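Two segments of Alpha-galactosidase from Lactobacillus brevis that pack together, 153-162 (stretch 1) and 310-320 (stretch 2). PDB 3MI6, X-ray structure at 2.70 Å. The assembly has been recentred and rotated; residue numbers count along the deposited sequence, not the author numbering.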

# COMPACT_ATOMS: atom_id res chain seq x y z
N ILE D 153 36.74 13.08 -6.58
CA ILE D 153 35.62 13.95 -6.90
C ILE D 153 35.53 14.23 -8.40
O ILE D 153 36.53 14.50 -9.05
CB ILE D 153 35.74 15.29 -6.14
CG1 ILE D 153 35.11 15.17 -4.76
CG2 ILE D 153 35.00 16.41 -6.86
CD1 ILE D 153 34.52 16.48 -4.28
N PHE D 154 34.33 14.13 -8.94
CA PHE D 154 34.06 14.52 -10.32
C PHE D 154 32.92 15.52 -10.33
O PHE D 154 31.80 15.20 -10.72
CB PHE D 154 33.68 13.30 -11.14
CG PHE D 154 34.85 12.50 -11.61
CD1 PHE D 154 35.35 11.50 -10.84
CD2 PHE D 154 35.40 12.72 -12.85
CE1 PHE D 154 36.40 10.76 -11.28
CE2 PHE D 154 36.45 11.97 -13.29
CZ PHE D 154 36.94 10.99 -12.50
N PRO D 155 33.20 16.75 -9.89
CA PRO D 155 32.19 17.73 -9.50
C PRO D 155 31.08 17.94 -10.53
O PRO D 155 29.94 18.17 -10.12
CB PRO D 155 33.00 19.02 -9.38
CG PRO D 155 34.25 18.76 -10.18
CD PRO D 155 34.54 17.34 -9.95
N HIS D 156 31.38 17.87 -11.82
CA HIS D 156 30.38 18.28 -12.82
C HIS D 156 29.30 17.22 -13.17
O HIS D 156 28.33 17.53 -13.86
CB HIS D 156 31.05 18.87 -14.07
CG HIS D 156 32.02 19.97 -13.76
ND1 HIS D 156 31.68 21.07 -13.00
CD2 HIS D 156 33.33 20.13 -14.07
CE1 HIS D 156 32.73 21.86 -12.86
NE2 HIS D 156 33.74 21.31 -13.50
N GLN D 157 29.48 15.99 -12.70
CA GLN D 157 28.47 14.98 -12.90
C GLN D 157 27.99 14.51 -11.53
O GLN D 157 27.28 13.53 -11.40
CB GLN D 157 29.02 13.81 -13.71
CG GLN D 157 29.54 14.18 -15.08
CD GLN D 157 30.96 14.71 -15.07
OE1 GLN D 157 31.73 14.40 -14.16
NE2 GLN D 157 31.31 15.52 -16.08
N ASP D 158 28.41 15.22 -10.49
CA ASP D 158 27.97 14.90 -9.14
C ASP D 158 28.36 13.48 -8.68
O ASP D 158 27.78 12.94 -7.76
CB ASP D 158 26.46 15.15 -9.00
CG ASP D 158 26.13 16.65 -8.81
OD1 ASP D 158 26.97 17.37 -8.20
OD2 ASP D 158 25.05 17.12 -9.25
N VAL D 159 29.40 12.94 -9.32
CA VAL D 159 29.94 11.62 -9.00
C VAL D 159 31.14 11.66 -8.06
O VAL D 159 32.07 12.43 -8.28
CB VAL D 159 30.44 10.93 -10.27
CG1 VAL D 159 31.29 9.70 -9.92
CG2 VAL D 159 29.28 10.56 -11.19
N ILE D 160 31.14 10.83 -7.04
CA ILE D 160 32.31 10.56 -6.22
C ILE D 160 32.66 9.11 -6.44
O ILE D 160 31.79 8.26 -6.33
CB ILE D 160 31.99 10.76 -4.74
CG1 ILE D 160 31.86 12.25 -4.43
CG2 ILE D 160 33.06 10.11 -3.87
CD1 ILE D 160 31.13 12.57 -3.15
N VAL D 161 33.92 8.82 -6.78
CA VAL D 161 34.39 7.44 -7.02
C VAL D 161 35.25 6.96 -5.87
O VAL D 161 36.16 7.67 -5.45
CB VAL D 161 35.27 7.34 -8.28
CG1 VAL D 161 35.82 5.92 -8.42
CG2 VAL D 161 34.51 7.73 -9.51
N LYS D 162 35.00 5.76 -5.36
CA LYS D 162 35.72 5.27 -4.20
C LYS D 162 36.42 3.95 -4.45
O LYS D 162 35.97 3.16 -5.27
CB LYS D 162 34.78 5.12 -3.00
CG LYS D 162 34.24 6.44 -2.47
CD LYS D 162 33.15 6.24 -1.45
CE LYS D 162 33.62 5.44 -0.27
NZ LYS D 162 32.54 5.39 0.72
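Stretch 2 (310-320) QQMASFYQQHL

Stretch 2 is a helix that packs through one side on two strand segments and the turn that joins them, in a contact with an aromatic and apolar centre, extended by Q157 and Q311, with no direct hydrogen bond across it. The two segments bury 467 Å² in total.

Stretch 1 runs in as a strand at 153-154, turns, and returns as a strand at 159-162. F154 N donates to V159 O at 2.9 Å, which pairs the strands. In the returning strand the side chains alternate: V159 and V161 point toward stretch 2, and I160 points away.

Stretch 2 continues a helix that begins earlier in the chain, with i to i+4 bonds such as F315 N to Q311 O at 2.7 Å. The helix runs in the same general direction as the returning strand 159-162. Q311, S314, F315, Q318 and H319 point toward stretch 1, a spacing of three and four residues that lines them along one side. The CA atoms of Q157 and Q311 come nearest, 4.9 Å apart.

F315 is the most covered residue of stretch 2 and packs against F154, Q157, V159 and V161. V159 CG1 lies over its ring face, 3.7 Å from the ring centroid, and V161 CG2 is 3.6 Å from F315 CZ. The edge of F315 meets the face of F154, with planes at 83° and F154 CG 3.4 Å from F315 CE1. F154 in turn directs its edge to the face of H319, where F154 CE2 is 3.4 Å from H319 CG.

Q157 O is 3.4 Å from Q311 CG, and Q157 CB is 3.7 Å from F315 CB. Q157 NE2 and Q318 NE2 are 3.5 Å apart, but both are donors and do not bond. The oxygen of water 1 is 3.2 Å from D158 OD2 and 2.7 Å from Q311 OE1.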

# COMPACT_ATOMS: atom_id res chain seq x y z
N GLN D 310 21.03 10.39 -15.92
CA GLN D 310 21.64 11.28 -16.90
C GLN D 310 23.08 11.67 -16.55
O GLN D 310 23.97 11.55 -17.40
CB GLN D 310 20.73 12.49 -17.16
CG GLN D 310 19.46 12.08 -17.86
CD GLN D 310 18.38 13.15 -17.85
OE1 GLN D 310 17.37 13.02 -18.55
NE2 GLN D 310 18.57 14.21 -17.06
N GLN D 311 23.31 12.11 -15.31
CA GLN D 311 24.64 12.55 -14.88
C GLN D 311 25.58 11.37 -14.82
O GLN D 311 26.62 11.38 -15.44
CB GLN D 311 24.59 13.29 -13.54
CG GLN D 311 24.14 12.47 -12.32
CD GLN D 311 23.66 13.37 -11.18
OE1 GLN D 311 23.14 14.46 -11.42
NE2 GLN D 311 23.84 12.92 -9.95
N MSE D 312 25.21 10.33 -14.07
CA MSE D 312 26.00 9.12 -14.09
C MSE D 312 26.36 8.70 -15.51
O MSE D 312 27.47 8.22 -15.74
CB MSE D 312 25.30 7.99 -13.35
CG MSE D 312 25.60 8.02 -11.87
SE MSE D 312 24.43 6.91 -10.81
CE MSE D 312 25.74 6.08 -9.62
N ALA D 313 25.46 8.91 -16.47
CA ALA D 313 25.73 8.53 -17.85
C ALA D 313 26.69 9.49 -18.53
O ALA D 313 27.49 9.08 -19.36
CB ALA D 313 24.45 8.42 -18.65
N SER D 314 26.61 10.76 -18.18
CA SER D 314 27.61 11.71 -18.65
C SER D 314 28.96 11.44 -18.02
O SER D 314 30.00 11.66 -18.64
CB SER D 314 27.18 13.15 -18.35
OG SER D 314 26.79 13.77 -19.56
N PHE D 315 28.94 10.98 -16.78
CA PHE D 315 30.17 10.61 -16.13
C PHE D 315 30.81 9.42 -16.83
O PHE D 315 32.02 9.43 -17.07
CB PHE D 315 29.94 10.32 -14.65
CG PHE D 315 31.11 9.63 -13.99
CD1 PHE D 315 32.18 10.37 -13.51
CD2 PHE D 315 31.14 8.25 -13.88
CE1 PHE D 315 33.26 9.75 -12.91
CE2 PHE D 315 32.21 7.62 -13.28
CZ PHE D 315 33.28 8.37 -12.79
N TYR D 316 30.01 8.42 -17.19
CA TYR D 316 30.56 7.21 -17.81
C TYR D 316 31.13 7.51 -19.20
O TYR D 316 32.14 6.95 -19.59
CB TYR D 316 29.53 6.07 -17.91
CG TYR D 316 28.94 5.59 -16.60
CD1 TYR D 316 29.73 5.39 -15.48
CD2 TYR D 316 27.57 5.29 -16.51
CE1 TYR D 316 29.19 4.93 -14.28
CE2 TYR D 316 27.02 4.84 -15.32
CZ TYR D 316 27.82 4.67 -14.21
OH TYR D 316 27.27 4.23 -13.02
N GLN D 317 30.47 8.40 -19.93
CA GLN D 317 30.83 8.67 -21.31
C GLN D 317 32.12 9.48 -21.39
O GLN D 317 32.85 9.38 -22.37
CB GLN D 317 29.70 9.44 -22.02
CG GLN D 317 29.99 9.75 -23.49
CD GLN D 317 28.96 10.68 -24.12
OE1 GLN D 317 28.93 11.89 -23.85
NE2 GLN D 317 28.10 10.12 -24.97
N GLN D 318 32.39 10.28 -20.37
CA GLN D 318 33.57 11.12 -20.39
C GLN D 318 34.74 10.48 -19.64
O GLN D 318 35.90 10.73 -19.96
CB GLN D 318 33.26 12.50 -19.80
CG GLN D 318 34.43 13.47 -19.85
CD GLN D 318 34.06 14.88 -19.42
OE1 GLN D 318 34.93 15.75 -19.29
NE2 GLN D 318 32.77 15.11 -19.19
N HIS D 319 34.44 9.63 -18.66
CA HIS D 319 35.44 9.20 -17.69
C HIS D 319 35.52 7.69 -17.42
O HIS D 319 36.07 7.27 -16.40
CB HIS D 319 35.21 9.91 -16.37
CG HIS D 319 35.33 11.40 -16.45
ND1 HIS D 319 36.51 12.04 -16.75
CD2 HIS D 319 34.42 12.37 -16.24
CE1 HIS D 319 36.32 13.34 -16.73
NE2 HIS D 319 35.05 13.57 -16.42
N LEU D 320 34.96 6.86 -18.30
CA LEU D 320 35.00 5.42 -18.10
C LEU D 320 35.06 4.66 -19.41
O LEU D 320 35.88 3.76 -19.58
CB LEU D 320 33.82 4.94 -17.25
CG LEU D 320 33.71 3.42 -17.06
CD1 LEU D 320 34.83 2.91 -16.17
CD2 LEU D 320 32.37 2.98 -16.49
O HOH W 1 21.97 16.45 -10.00